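Local structure of Zn-dependent hydrolase of metallo-beta-lactamase superfamily TM0207 (Thermotoga maritima, 1VJN) at residues 23-28 against 109-114; 28-33 against 82-87; 169-174 against 184-189; 188-193 against 212-217. The protein is a putative zinc-dependent hydrolase of the metallo-beta-lactamase superfamily, whose exact substrate and reaction are not established. All blocks are in the same frame, centred on the assembly; numbering follows the deposited sequence.

Interaction 1: 23-28 against 109-114; sequences FALEME and FVFEGE
With CG anti to its carbonyl carbon and a second bend at chi2, the side chain of Glu-28 folds toward 109-114, while Glu-114, also bent at chi2, reaches back, so the two acids meet tip to tip. Each carboxylate grips the other residue's backbone N-H. Glu-114 N donates to Glu-28 OE2 over only 2.5 Å, nearly along the C-O axis of the acceptor but clearly bent at the hydrogen. In return Glu-28 N donates to Glu-114 OE2 at 3.0 Å, arriving from above the carboxylate plane. The carboxylates stack with their planes 20° apart, and Glu-28 OE2 lies 4.2 Å from Glu-114 OE1. This proximity of like charges may raise the proton affinity of one of them, although the two amide donors should offset part of the repulsion.

Behind this pair, selenomethionine Met-27 holds CG in the crowded position between backbone N and carbonyl carbon (chi1 47°), and its SE lies 3.9 Å from Gly-113 CA, where no side chain intervenes. Met-27 CE closes to 3.2 Å from Gly-113 O. Further along, Leu-25 crosses Phe-111 at about a right angle, and Leu-25 CD1 lies 3.6 Å from Phe-111 CD2. Strands 23-27 and 109-113 run 25° apart and belong to different sheets, so the contact is inter-sheet packing with a polar clasp at its margin, as in the beta-sandwich core of the metallo-beta-lactamase fold.

Interaction 2: 28-33 against 82-87; sequences EGKTIV and TVNGVK
Val-86 carries the close-packed half of this contact, and its two methyl groups divide the work. CG1, anti to the backbone N (chi1 168°), meets Ile-32 tip to tip, with Ile-32 CD1 4.0 Å from Val-86 CG1. The other methyl, CG2, receives the aliphatic part of Glu-28 at an oblique crossing, Glu-28 CG lying 3.7 Å from Val-86 CG2; the acid thus offers its methylene here while its carboxylate is engaged with Glu-114. Both Ile-32 and Val-86 are buried. Phe-111 and Val-52 also pack against Ile-32, which ties this side into the space between the two sheets.

The opposite character appears at the tip of the turn, where Asn-84 is exposed and Lys-30 partly so. Here the lysine chain, bent at chi2 (-56°), crosses the asparagine at about a right angle and touches it through carbons: Lys-30 CE is 3.5 Å from Asn-84 CB. Nearer its root, Lys-30 CG sits 3.6 Å from Asn-84 O. Both side chains also touch Asp-51. No hydrogen bond joins the two segments, so between them this outer half amounts to van der Waals contact.

The turn itself is fixed from within. Val-83 N donates to Val-86 O at 2.9 Å, and Val-86 N returns the bond to Val-83 O at 3.2 Å. Asn-84 and Gly-85 between them both have positive phi, the left-handed conformation of the two loop residues of a beta hairpin with a type I' turn.

Interaction 3: 169-174 against 184-189; sequences IIPMHY and LPVDDF
The ring of Tyr-174 has Val-186 seated on one face: Val-186 CB stands 3.7 Å from the ring centroid and 8° off the ring normal, a CH-pi contact over the centre, while Pro-171 C lies at the ring's edge, in plane. The ring of Phe-189 is met differently. Ile-169 CG2 comes up at its edge, near the ring plane, 3.9 Å from Phe-189 CZ, and Pro-171 CB approaches obliquely at 3.9 Å from Phe-189 CD2.

Pro-171 therefore stands between the two aromatic residues, its CG also reaching 3.7 Å from Val-186 CG2. Tyr-174 is brought over the valine by a first torsion in the crowded position, CG between backbone N and carbonyl carbon (chi1 46°), and Tyr-174 CB then abuts Leu-184 O at 3.4 Å. Phe-189 instead extends with CG anti to its backbone N (chi1 -177°), which carries its ring down from the helix onto strand 169-172. Ala-157 of helix 154-163 and Val-146 also touch this ring.

His-173 points away from the helix, probably toward the side where relatives in this superfamily bind metal. Between 169-174 and 184-189 there is no hydrogen bond, only apolar surface and one CH-pi contact, which implies that the two segments are held by close fit and burial, without polar bonds between them.

Interaction 4: 188-193 against 212-217; sequences DFLKLF and RKVVVM
Helix-on-sheet packing of the alpha-beta/beta-alpha sandwich, the metallo-beta-lactamase fold, is what this contact represents: the short helix 187-190 and the turn after it lie against the outer face of strand 213-216. Val-214 is the residue of the strand that all three apolar partners share. Its CG2 stands over the centre of the Phe-193 ring, 3.6 Å from the centroid and 8° off the normal, a CH-pi contact. Its CG1 meets Leu-190 CD2 at 3.7 Å and, more loosely, the ring of Phe-189. Leu-190 CD2 also bridges to the next valine of the strand that faces the helix, 3.7 Å from Val-216 CG2.

A type I turn from Leu-190 to Phe-193, closed by Phe-193 N donating to Leu-190 O at 3.2 Å, brings the second phenylalanine back to the sheet. Phe-189 and Phe-193 pack edge-to-face, Phe-193 CE1 lying above the Phe-189 ring toward its rim. At the margin, Arg-212, bent at chi3, is salt-bridged to Asp-162. The guanidinium plane of Arg-212 is turned 78° from that of the Phe-193 ring, with Arg-212 NH1 at the ring's edge, 4.1 Å from Phe-193 CE2.

The four contacts form two clusters about 21 to 28 Å apart, centre to centre. Interactions 1 and 2, with centres about 6 Å apart, share Glu-28 and join the six-stranded sheet, through strands 22-27 and 30-34, to the eight-stranded one, through strands 105-113 and 86-95; along the chain interaction 2 is nested inside the loop closed by interaction 1. Interactions 3 and 4, with centres about 7 Å apart, follow later and share Asp-188 and Phe-189, resting helix 187-190 on neighbouring strands 168-172 and 213-216. One cluster thus binds sheet to sheet, the other helix to sheet. Phe-23 CE1 touches Met-172 SE at 3.8 Å, linking interactions 1 and 3 through the core of the sandwich.

Interaction 1: 23-28 against 109-114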
loop_
_atom_site.group_PDB
_atom_site.type_symbol
_atom_site.label_atom_id
_atom_site.label_comp_id
_atom_site.label_asym_id
_atom_site.label_seq_id
_atom_site.Cartn_x
_atom_site.Cartn_y
_atom_site.Cartn_z
ATOM N N PHE A 23 -4.178 5.500 -1.962
ATOM C CA PHE A 23 -4.036 5.096 -3.338
ATOM C C PHE A 23 -5.364 4.634 -3.919
ATOM O O PHE A 23 -6.176 4.019 -3.213
ATOM C CB PHE A 23 -3.111 3.880 -3.397
ATOM C CG PHE A 23 -1.718 4.137 -2.909
ATOM C CD1 PHE A 23 -1.429 4.108 -1.550
ATOM C CD2 PHE A 23 -0.696 4.349 -3.802
ATOM C CE1 PHE A 23 -0.145 4.345 -1.087
ATOM C CE2 PHE A 23 0.596 4.571 -3.344
ATOM C CZ PHE A 23 0.868 4.569 -1.988
ATOM N N ALA A 24 -5.583 4.926 -5.189
ATOM C CA ALA A 24 -6.653 4.266 -5.954
ATOM C C ALA A 24 -5.981 3.211 -6.798
ATOM O O ALA A 24 -5.020 3.508 -7.547
ATOM C CB ALA A 24 -7.468 5.245 -6.829
ATOM N N LEU A 25 -6.452 1.974 -6.629
ATOM C CA LEU A 25 -6.079 0.820 -7.468
ATOM C C LEU A 25 -7.207 0.468 -8.406
ATOM O O LEU A 25 -8.328 0.200 -7.972
ATOM C CB LEU A 25 -5.785 -0.418 -6.600
ATOM C CG LEU A 25 -4.913 -0.202 -5.388
ATOM C CD1 LEU A 25 -4.861 -1.487 -4.554
ATOM C CD2 LEU A 25 -3.540 0.228 -5.821
ATOM N N GLU A 26 -6.921 0.446 -9.690
ATOM C CA GLU A 26 -7.881 -0.007 -10.673
ATOM C C GLU A 26 -7.479 -1.347 -11.291
ATOM O O GLU A 26 -6.389 -1.501 -11.844
ATOM C CB GLU A 26 -8.047 1.029 -11.750
ATOM C CG GLU A 26 -8.545 2.346 -11.210
ATOM C CD GLU A 26 -8.437 3.476 -12.217
ATOM O OE1 GLU A 26 -8.892 3.308 -13.378
ATOM O OE2 GLU A 26 -7.909 4.540 -11.838
HETATM N N MSE A 27 -8.379 -2.310 -11.171
HETATM C CA MSE A 27 -8.189 -3.659 -11.664
HETATM C C MSE A 27 -9.575 -4.295 -11.837
HETATM O O MSE A 27 -10.420 -4.182 -10.954
HETATM C CB MSE A 27 -7.332 -4.484 -10.686
HETATM C CG MSE A 27 -7.739 -4.380 -9.198
HETATM SE SE MSE A 27 -6.684 -5.553 -7.902
HETATM C CE MSE A 27 -4.920 -5.827 -8.928
ATOM N N GLU A 28 -9.800 -4.933 -12.986
ATOM C CA GLU A 28 -11.047 -5.662 -13.272
ATOM C C GLU A 28 -12.244 -4.738 -13.503
ATOM O O GLU A 28 -13.363 -5.127 -13.199
ATOM C CB GLU A 28 -11.406 -6.626 -12.125
ATOM C CG GLU A 28 -10.255 -7.453 -11.561
ATOM C CD GLU A 28 -9.885 -8.623 -12.446
ATOM O OE1 GLU A 28 -10.651 -8.948 -13.389
ATOM O OE2 GLU A 28 -8.814 -9.214 -12.193
ATOM N N PHE A 109 -3.764 -5.142 3.847
ATOM C CA PHE A 109 -4.706 -5.673 2.871
ATOM C C PHE A 109 -4.006 -6.194 1.661
ATOM O O PHE A 109 -3.063 -5.587 1.172
ATOM C CB PHE A 109 -5.713 -4.570 2.470
ATOM C CG PHE A 109 -6.738 -4.324 3.529
ATOM C CD1 PHE A 109 -7.770 -5.224 3.704
ATOM C CD2 PHE A 109 -6.676 -3.223 4.365
ATOM C CE1 PHE A 109 -8.684 -5.039 4.679
ATOM C CE2 PHE A 109 -7.621 -3.056 5.357
ATOM C CZ PHE A 109 -8.604 -3.931 5.506
ATOM N N VAL A 110 -4.476 -7.316 1.155
ATOM C CA VAL A 110 -3.934 -7.881 -0.037
ATOM C C VAL A 110 -5.049 -7.920 -1.102
ATOM O O VAL A 110 -6.135 -8.411 -0.856
ATOM C CB VAL A 110 -3.390 -9.272 0.239
ATOM C CG1 VAL A 110 -2.769 -9.858 -1.002
ATOM C CG2 VAL A 110 -2.339 -9.221 1.340
ATOM N N PHE A 111 -4.759 -7.402 -2.271
ATOM C CA PHE A 111 -5.712 -7.377 -3.385
ATOM C C PHE A 111 -5.195 -8.294 -4.495
ATOM O O PHE A 111 -4.041 -8.185 -4.942
ATOM C CB PHE A 111 -5.892 -5.955 -3.893
ATOM C CG PHE A 111 -6.111 -4.974 -2.793
ATOM C CD1 PHE A 111 -7.379 -4.782 -2.268
ATOM C CD2 PHE A 111 -5.060 -4.264 -2.265
ATOM C CE1 PHE A 111 -7.589 -3.900 -1.259
ATOM C CE2 PHE A 111 -5.266 -3.381 -1.239
ATOM C CZ PHE A 111 -6.518 -3.205 -0.724
ATOM N N GLU A 112 -6.048 -9.209 -4.920
ATOM C CA GLU A 112 -5.675 -10.202 -5.916
ATOM C C GLU A 112 -6.567 -9.971 -7.111
ATOM O O GLU A 112 -7.782 -10.102 -7.006
ATOM C CB GLU A 112 -5.833 -11.614 -5.347
ATOM C CG GLU A 112 -5.371 -12.735 -6.274
ATOM C CD GLU A 112 -5.013 -14.040 -5.542
ATOM O OE1 GLU A 112 -5.117 -14.118 -4.292
ATOM O OE2 GLU A 112 -4.602 -15.007 -6.226
ATOM N N GLY A 113 -5.964 -9.573 -8.228
ATOM C CA GLY A 113 -6.731 -9.203 -9.410
ATOM C C GLY A 113 -5.897 -9.084 -10.659
ATOM O O GLY A 113 -4.814 -8.500 -10.638
ATOM N N GLU A 114 -6.425 -9.623 -11.755
ATOM C CA GLU A 114 -5.715 -9.684 -13.029
ATOM C C GLU A 114 -4.410 -10.461 -12.921
ATOM O O GLU A 114 -3.412 -10.053 -13.513
ATOM C CB GLU A 114 -5.437 -8.268 -13.569
ATOM C CG GLU A 114 -6.500 -7.784 -14.552
ATOM C CD GLU A 114 -6.966 -6.385 -14.229
ATOM O OE1 GLU A 114 -6.473 -5.836 -13.208
ATOM O OE2 GLU A 114 -7.822 -5.851 -14.978
#

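Interaction 2: 28-33 against 82-87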
loop_
_atom_site.group_PDB
_atom_site.type_symbol
_atom_site.label_atom_id
_atom_site.label_comp_id
_atom_site.label_asym_id
_atom_site.label_seq_id
_atom_site.Cartn_x
_atom_site.Cartn_y
_atom_site.Cartn_z
ATOM N N GLU A 28 -9.800 -4.933 -12.986
ATOM C CA GLU A 28 -11.047 -5.662 -13.272
ATOM C C GLU A 28 -12.244 -4.738 -13.503
ATOM O O GLU A 28 -13.363 -5.127 -13.199
ATOM C CB GLU A 28 -11.406 -6.626 -12.125
ATOM C CG GLU A 28 -10.255 -7.453 -11.561
ATOM C CD GLU A 28 -9.885 -8.623 -12.446
ATOM O OE1 GLU A 28 -10.651 -8.948 -13.389
ATOM O OE2 GLU A 28 -8.814 -9.214 -12.193
ATOM N N GLY A 29 -12.027 -3.532 -14.033
ATOM C CA GLY A 29 -13.092 -2.519 -14.123
ATOM C C GLY A 29 -13.626 -2.102 -12.745
ATOM O O GLY A 29 -14.770 -1.686 -12.628
ATOM N N LYS A 30 -12.819 -2.257 -11.687
ATOM C CA LYS A 30 -13.213 -1.849 -10.350
ATOM C C LYS A 30 -12.141 -0.944 -9.782
ATOM O O LYS A 30 -11.032 -0.950 -10.260
ATOM C CB LYS A 30 -13.394 -3.053 -9.424
ATOM C CG LYS A 30 -14.490 -4.036 -9.872
ATOM C CD LYS A 30 -15.868 -3.341 -10.059
ATOM C CE LYS A 30 -16.945 -4.285 -10.650
ATOM N NZ LYS A 30 -17.708 -3.639 -11.768
ATOM N N THR A 31 -12.494 -0.210 -8.741
ATOM C CA THR A 31 -11.619 0.724 -8.089
ATOM C C THR A 31 -11.616 0.500 -6.620
ATOM O O THR A 31 -12.653 0.441 -5.975
ATOM C CB THR A 31 -12.104 2.177 -8.400
ATOM O OG1 THR A 31 -11.902 2.451 -9.780
ATOM C CG2 THR A 31 -11.258 3.216 -7.694
ATOM N N ILE A 32 -10.418 0.370 -6.072
ATOM C CA ILE A 32 -10.224 0.251 -4.626
ATOM C C ILE A 32 -9.495 1.502 -4.146
ATOM O O ILE A 32 -8.528 1.929 -4.783
ATOM C CB ILE A 32 -9.369 -0.968 -4.331
ATOM C CG1 ILE A 32 -10.090 -2.242 -4.795
ATOM C CG2 ILE A 32 -9.078 -1.054 -2.888
ATOM C CD1 ILE A 32 -9.178 -3.346 -5.197
ATOM N N VAL A 33 -9.975 2.111 -3.075
ATOM C CA VAL A 33 -9.280 3.220 -2.435
ATOM C C VAL A 33 -8.821 2.805 -1.025
ATOM O O VAL A 33 -9.607 2.311 -0.202
ATOM C CB VAL A 33 -10.123 4.512 -2.412
ATOM C CG1 VAL A 33 -9.311 5.689 -1.742
ATOM C CG2 VAL A 33 -10.536 4.908 -3.816
ATOM N N THR A 82 -14.641 -10.948 -1.024
ATOM C CA THR A 82 -14.696 -10.952 -2.450
ATOM C C THR A 82 -15.687 -9.869 -2.789
ATOM O O THR A 82 -16.863 -9.936 -2.434
ATOM C CB THR A 82 -15.140 -12.327 -2.933
ATOM O OG1 THR A 82 -14.020 -13.210 -2.871
ATOM C CG2 THR A 82 -15.514 -12.309 -4.421
ATOM N N VAL A 83 -15.197 -8.836 -3.434
ATOM C CA VAL A 83 -16.031 -7.710 -3.696
ATOM C C VAL A 83 -15.855 -7.409 -5.152
ATOM O O VAL A 83 -14.772 -7.000 -5.576
ATOM C CB VAL A 83 -15.655 -6.509 -2.800
ATOM C CG1 VAL A 83 -16.473 -5.286 -3.200
ATOM C CG2 VAL A 83 -15.878 -6.847 -1.320
ATOM N N ASN A 84 -16.917 -7.679 -5.921
ATOM C CA ASN A 84 -16.970 -7.314 -7.331
ATOM C C ASN A 84 -15.901 -8.027 -8.184
ATOM O O ASN A 84 -15.300 -7.423 -9.092
ATOM C CB ASN A 84 -16.879 -5.768 -7.468
ATOM C CG ASN A 84 -18.047 -5.024 -6.745
ATOM O OD1 ASN A 84 -17.834 -4.234 -5.803
ATOM N ND2 ASN A 84 -19.273 -5.284 -7.193
ATOM N N GLY A 85 -15.676 -9.311 -7.891
ATOM C CA GLY A 85 -14.690 -10.123 -8.615
ATOM C C GLY A 85 -13.229 -9.865 -8.247
ATOM O O GLY A 85 -12.315 -10.370 -8.917
ATOM N N VAL A 86 -12.987 -9.064 -7.205
ATOM C CA VAL A 86 -11.630 -8.915 -6.646
ATOM C C VAL A 86 -11.617 -9.610 -5.296
ATOM O O VAL A 86 -12.528 -9.415 -4.493
ATOM C CB VAL A 86 -11.203 -7.434 -6.545
ATOM C CG1 VAL A 86 -9.946 -7.250 -5.706
ATOM C CG2 VAL A 86 -10.953 -6.879 -7.955
ATOM N N LYS A 87 -10.614 -10.466 -5.090
ATOM C CA LYS A 87 -10.372 -11.106 -3.797
ATOM C C LYS A 87 -9.551 -10.158 -2.903
ATOM O O LYS A 87 -8.482 -9.660 -3.297
ATOM C CB LYS A 87 -9.626 -12.429 -3.969
ATOM C CG LYS A 87 -10.480 -13.578 -4.485
ATOM C CD LYS A 87 -9.651 -14.673 -5.193
ATOM C CE LYS A 87 -8.445 -15.190 -4.335
ATOM N NZ LYS A 87 -7.879 -16.516 -4.826
#

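Interaction 3: 169-174 against 184-189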
loop_
_atom_site.group_PDB
_atom_site.type_symbol
_atom_site.label_atom_id
_atom_site.label_comp_id
_atom_site.label_asym_id
_atom_site.label_seq_id
_atom_site.Cartn_x
_atom_site.Cartn_y
_atom_site.Cartn_z
ATOM N N ILE A 169 8.094 -2.302 -5.792
ATOM C CA ILE A 169 8.054 -1.803 -4.431
ATOM C C ILE A 169 7.815 -0.280 -4.402
ATOM O O ILE A 169 8.619 0.486 -4.962
ATOM C CB ILE A 169 9.387 -2.109 -3.718
ATOM C CG1 ILE A 169 9.603 -3.615 -3.532
ATOM C CG2 ILE A 169 9.378 -1.429 -2.385
ATOM C CD1 ILE A 169 11.059 -4.019 -3.221
ATOM N N ILE A 170 6.749 0.166 -3.733
ATOM C CA ILE A 170 6.478 1.573 -3.665
ATOM C C ILE A 170 6.563 2.000 -2.207
ATOM O O ILE A 170 5.729 1.574 -1.391
ATOM C CB ILE A 170 5.095 1.905 -4.285
ATOM C CG1 ILE A 170 5.025 1.495 -5.772
ATOM C CG2 ILE A 170 4.753 3.373 -4.102
ATOM C CD1 ILE A 170 3.630 1.265 -6.324
ATOM N N PRO A 171 7.579 2.811 -1.856
ATOM C CA PRO A 171 7.695 3.305 -0.457
ATOM C C PRO A 171 6.628 4.376 -0.130
ATOM O O PRO A 171 6.140 5.112 -1.024
ATOM C CB PRO A 171 9.092 3.954 -0.409
ATOM C CG PRO A 171 9.379 4.374 -1.872
ATOM C CD PRO A 171 8.673 3.326 -2.735
HETATM N N MSE A 172 6.277 4.486 1.132
HETATM C CA MSE A 172 5.409 5.579 1.549
HETATM C C MSE A 172 5.808 5.920 2.961
HETATM O O MSE A 172 6.702 5.276 3.505
HETATM C CB MSE A 172 3.936 5.186 1.480
HETATM C CG MSE A 172 3.625 3.915 2.232
HETATM SE SE MSE A 172 1.752 3.233 1.961
HETATM C CE MSE A 172 1.918 1.688 3.183
ATOM N N HIS A 173 5.166 6.948 3.521
ATOM C CA HIS A 173 5.306 7.295 4.946
ATOM C C HIS A 173 6.750 7.755 5.221
ATOM O O HIS A 173 7.383 7.241 6.131
ATOM C CB HIS A 173 5.015 6.096 5.895
ATOM C CG HIS A 173 3.569 5.785 6.107
ATOM N ND1 HIS A 173 2.995 4.594 5.691
ATOM C CD2 HIS A 173 2.592 6.466 6.748
ATOM C CE1 HIS A 173 1.722 4.573 6.039
ATOM N NE2 HIS A 173 1.449 5.703 6.669
ATOM N N TYR A 174 7.270 8.681 4.412
ATOM C CA TYR A 174 8.613 9.213 4.570
ATOM C C TYR A 174 8.546 10.741 4.644
ATOM O O TYR A 174 7.449 11.284 4.535
ATOM C CB TYR A 174 9.517 8.736 3.410
ATOM C CG TYR A 174 8.932 8.846 2.039
ATOM C CD1 TYR A 174 8.964 10.032 1.374
ATOM C CD2 TYR A 174 8.418 7.728 1.371
ATOM C CE1 TYR A 174 8.448 10.159 0.120
ATOM C CE2 TYR A 174 7.947 7.832 0.086
ATOM C CZ TYR A 174 7.954 9.069 -0.530
ATOM O OH TYR A 174 7.458 9.254 -1.796
ATOM N N LEU A 184 12.353 9.639 8.269
ATOM C CA LEU A 184 13.527 9.577 7.415
ATOM C C LEU A 184 13.152 9.883 5.972
ATOM O O LEU A 184 12.016 9.651 5.550
ATOM C CB LEU A 184 14.160 8.193 7.501
ATOM C CG LEU A 184 14.717 7.797 8.875
ATOM C CD1 LEU A 184 15.035 6.309 8.947
ATOM C CD2 LEU A 184 15.961 8.648 9.264
ATOM N N PRO A 185 14.104 10.410 5.206
ATOM C CA PRO A 185 13.887 10.624 3.794
ATOM C C PRO A 185 13.777 9.294 3.026
ATOM O O PRO A 185 14.330 8.302 3.457
ATOM C CB PRO A 185 15.124 11.395 3.369
ATOM C CG PRO A 185 16.154 10.979 4.317
ATOM C CD PRO A 185 15.447 10.862 5.630
ATOM N N VAL A 186 13.059 9.308 1.899
ATOM C CA VAL A 186 12.958 8.147 1.037
ATOM C C VAL A 186 14.350 7.728 0.525
ATOM O O VAL A 186 14.594 6.566 0.268
ATOM C CB VAL A 186 11.948 8.399 -0.153
ATOM C CG1 VAL A 186 12.470 9.352 -1.176
ATOM C CG2 VAL A 186 11.607 7.075 -0.795
ATOM N N ASP A 187 15.270 8.676 0.426
ATOM C CA ASP A 187 16.633 8.375 -0.029
ATOM C C ASP A 187 17.335 7.312 0.827
ATOM O O ASP A 187 18.167 6.570 0.310
ATOM C CB ASP A 187 17.483 9.646 -0.052
ATOM C CG ASP A 187 17.084 10.626 -1.178
ATOM O OD1 ASP A 187 16.170 10.336 -2.005
ATOM O OD2 ASP A 187 17.662 11.740 -1.302
ATOM N N ASP A 188 16.997 7.220 2.128
ATOM C CA ASP A 188 17.581 6.182 2.999
ATOM C C ASP A 188 17.151 4.779 2.619
ATOM O O ASP A 188 17.852 3.820 2.837
ATOM C CB ASP A 188 17.182 6.406 4.463
ATOM C CG ASP A 188 17.875 7.596 5.082
ATOM O OD1 ASP A 188 18.554 8.366 4.364
ATOM O OD2 ASP A 188 17.787 7.852 6.296
ATOM N N PHE A 189 15.962 4.640 2.095
ATOM C CA PHE A 189 15.516 3.363 1.558
ATOM C C PHE A 189 16.129 3.116 0.186
ATOM O O PHE A 189 16.618 2.017 -0.113
ATOM C CB PHE A 189 14.010 3.407 1.517
ATOM C CG PHE A 189 13.354 2.155 1.047
ATOM C CD1 PHE A 189 13.444 0.989 1.773
ATOM C CD2 PHE A 189 12.565 2.172 -0.119
ATOM C CE1 PHE A 189 12.805 -0.144 1.356
ATOM C CE2 PHE A 189 11.933 1.027 -0.548
ATOM C CZ PHE A 189 12.035 -0.126 0.184
#

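Interaction 4: 188-193 against 212-217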
loop_
_atom_site.group_PDB
_atom_site.type_symbol
_atom_site.label_atom_id
_atom_site.label_comp_id
_atom_site.label_asym_id
_atom_site.label_seq_id
_atom_site.Cartn_x
_atom_site.Cartn_y
_atom_site.Cartn_z
ATOM N N ASP A 188 16.997 7.220 2.128
ATOM C CA ASP A 188 17.581 6.182 2.999
ATOM C C ASP A 188 17.151 4.779 2.619
ATOM O O ASP A 188 17.852 3.820 2.837
ATOM C CB ASP A 188 17.182 6.406 4.463
ATOM C CG ASP A 188 17.875 7.596 5.082
ATOM O OD1 ASP A 188 18.554 8.366 4.364
ATOM O OD2 ASP A 188 17.787 7.852 6.296
ATOM N N PHE A 189 15.962 4.640 2.095
ATOM C CA PHE A 189 15.516 3.363 1.558
ATOM C C PHE A 189 16.129 3.116 0.186
ATOM O O PHE A 189 16.618 2.017 -0.113
ATOM C CB PHE A 189 14.010 3.407 1.517
ATOM C CG PHE A 189 13.354 2.155 1.047
ATOM C CD1 PHE A 189 13.444 0.989 1.773
ATOM C CD2 PHE A 189 12.565 2.172 -0.119
ATOM C CE1 PHE A 189 12.805 -0.144 1.356
ATOM C CE2 PHE A 189 11.933 1.027 -0.548
ATOM C CZ PHE A 189 12.035 -0.126 0.184
ATOM N N LEU A 190 16.142 4.133 -0.665
ATOM C CA LEU A 190 16.640 3.958 -2.048
ATOM C C LEU A 190 18.094 3.495 -2.123
ATOM O O LEU A 190 18.473 2.751 -3.027
ATOM C CB LEU A 190 16.489 5.253 -2.862
ATOM C CG LEU A 190 15.075 5.815 -2.940
ATOM C CD1 LEU A 190 15.026 7.092 -3.804
ATOM C CD2 LEU A 190 14.104 4.779 -3.459
ATOM N N LYS A 191 18.921 3.963 -1.197
ATOM C CA LYS A 191 20.317 3.565 -1.163
ATOM C C LYS A 191 20.534 2.049 -0.936
ATOM O O LYS A 191 21.625 1.546 -1.139
ATOM C CB LYS A 191 21.120 4.399 -0.150
ATOM C CG LYS A 191 20.603 4.370 1.282
ATOM C CD LYS A 191 21.712 4.239 2.337
ATOM C CE LYS A 191 22.763 5.349 2.277
ATOM N NZ LYS A 191 24.007 4.977 3.071
ATOM N N LEU A 192 19.485 1.315 -0.578
ATOM C CA LEU A 192 19.612 -0.106 -0.300
ATOM C C LEU A 192 19.408 -0.965 -1.527
ATOM O O LEU A 192 19.528 -2.189 -1.455
ATOM C CB LEU A 192 18.601 -0.495 0.787
ATOM C CG LEU A 192 18.751 0.253 2.123
ATOM C CD1 LEU A 192 17.587 -0.132 3.071
ATOM C CD2 LEU A 192 20.131 0.006 2.787
ATOM N N PHE A 193 19.081 -0.331 -2.652
ATOM C CA PHE A 193 18.798 -1.025 -3.900
ATOM C C PHE A 193 19.727 -0.524 -5.016
ATOM O O PHE A 193 20.332 0.540 -4.925
ATOM C CB PHE A 193 17.339 -0.836 -4.321
ATOM C CG PHE A 193 16.331 -1.285 -3.278
ATOM C CD1 PHE A 193 15.889 -0.405 -2.308
ATOM C CD2 PHE A 193 15.807 -2.576 -3.298
ATOM C CE1 PHE A 193 14.965 -0.807 -1.353
ATOM C CE2 PHE A 193 14.888 -2.994 -2.338
ATOM C CZ PHE A 193 14.457 -2.107 -1.365
ATOM N N ARG A 212 12.282 -7.026 -9.978
ATOM C CA ARG A 212 12.202 -6.095 -8.898
ATOM C C ARG A 212 12.495 -4.694 -9.373
ATOM O O ARG A 212 13.482 -4.461 -10.064
ATOM C CB ARG A 212 13.188 -6.444 -7.797
ATOM C CG ARG A 212 13.210 -5.351 -6.750
ATOM C CD ARG A 212 13.776 -5.760 -5.484
ATOM N NE ARG A 212 12.859 -6.623 -4.762
ATOM C CZ ARG A 212 13.156 -7.185 -3.598
ATOM N NH1 ARG A 212 14.359 -6.989 -3.050
ATOM N NH2 ARG A 212 12.269 -7.956 -2.988
ATOM N N LYS A 213 11.650 -3.753 -8.961
ATOM C CA LYS A 213 11.890 -2.341 -9.230
ATOM C C LYS A 213 11.266 -1.499 -8.123
ATOM O O LYS A 213 10.080 -1.636 -7.825
ATOM C CB LYS A 213 11.286 -1.946 -10.563
ATOM C CG LYS A 213 11.806 -0.624 -11.120
ATOM C CD LYS A 213 11.281 -0.390 -12.551
ATOM C CE LYS A 213 9.738 -0.575 -12.693
ATOM N NZ LYS A 213 9.176 -0.166 -14.025
ATOM N N VAL A 214 12.079 -0.648 -7.516
ATOM C CA VAL A 214 11.589 0.330 -6.581
ATOM C C VAL A 214 11.066 1.560 -7.365
ATOM O O VAL A 214 11.766 2.125 -8.212
ATOM C CB VAL A 214 12.695 0.697 -5.585
ATOM C CG1 VAL A 214 12.223 1.803 -4.675
ATOM C CG2 VAL A 214 13.095 -0.516 -4.774
ATOM N N VAL A 215 9.812 1.922 -7.127
ATOM C CA VAL A 215 9.159 3.034 -7.816
ATOM C C VAL A 215 8.732 4.061 -6.784
ATOM O O VAL A 215 7.903 3.755 -5.910
ATOM C CB VAL A 215 7.935 2.584 -8.613
ATOM C CG1 VAL A 215 7.169 3.810 -9.194
ATOM C CG2 VAL A 215 8.354 1.653 -9.723
ATOM N N VAL A 216 9.284 5.264 -6.919
ATOM C CA VAL A 216 8.994 6.400 -6.072
ATOM C C VAL A 216 7.977 7.261 -6.811
ATOM O O VAL A 216 8.261 7.786 -7.888
ATOM C CB VAL A 216 10.260 7.257 -5.798
ATOM C CG1 VAL A 216 9.954 8.373 -4.811
ATOM C CG2 VAL A 216 11.360 6.414 -5.256
HETATM N N MSE A 217 6.792 7.378 -6.248
HETATM C CA MSE A 217 5.718 8.206 -6.812
HETATM C C MSE A 217 5.761 9.575 -6.165
HETATM O O MSE A 217 6.457 9.774 -5.185
HETATM C CB MSE A 217 4.356 7.541 -6.566
HETATM C CG MSE A 217 4.347 6.080 -6.960
HETATM SE SE MSE A 217 2.576 5.216 -7.130
HETATM C CE MSE A 217 1.775 6.352 -8.563
#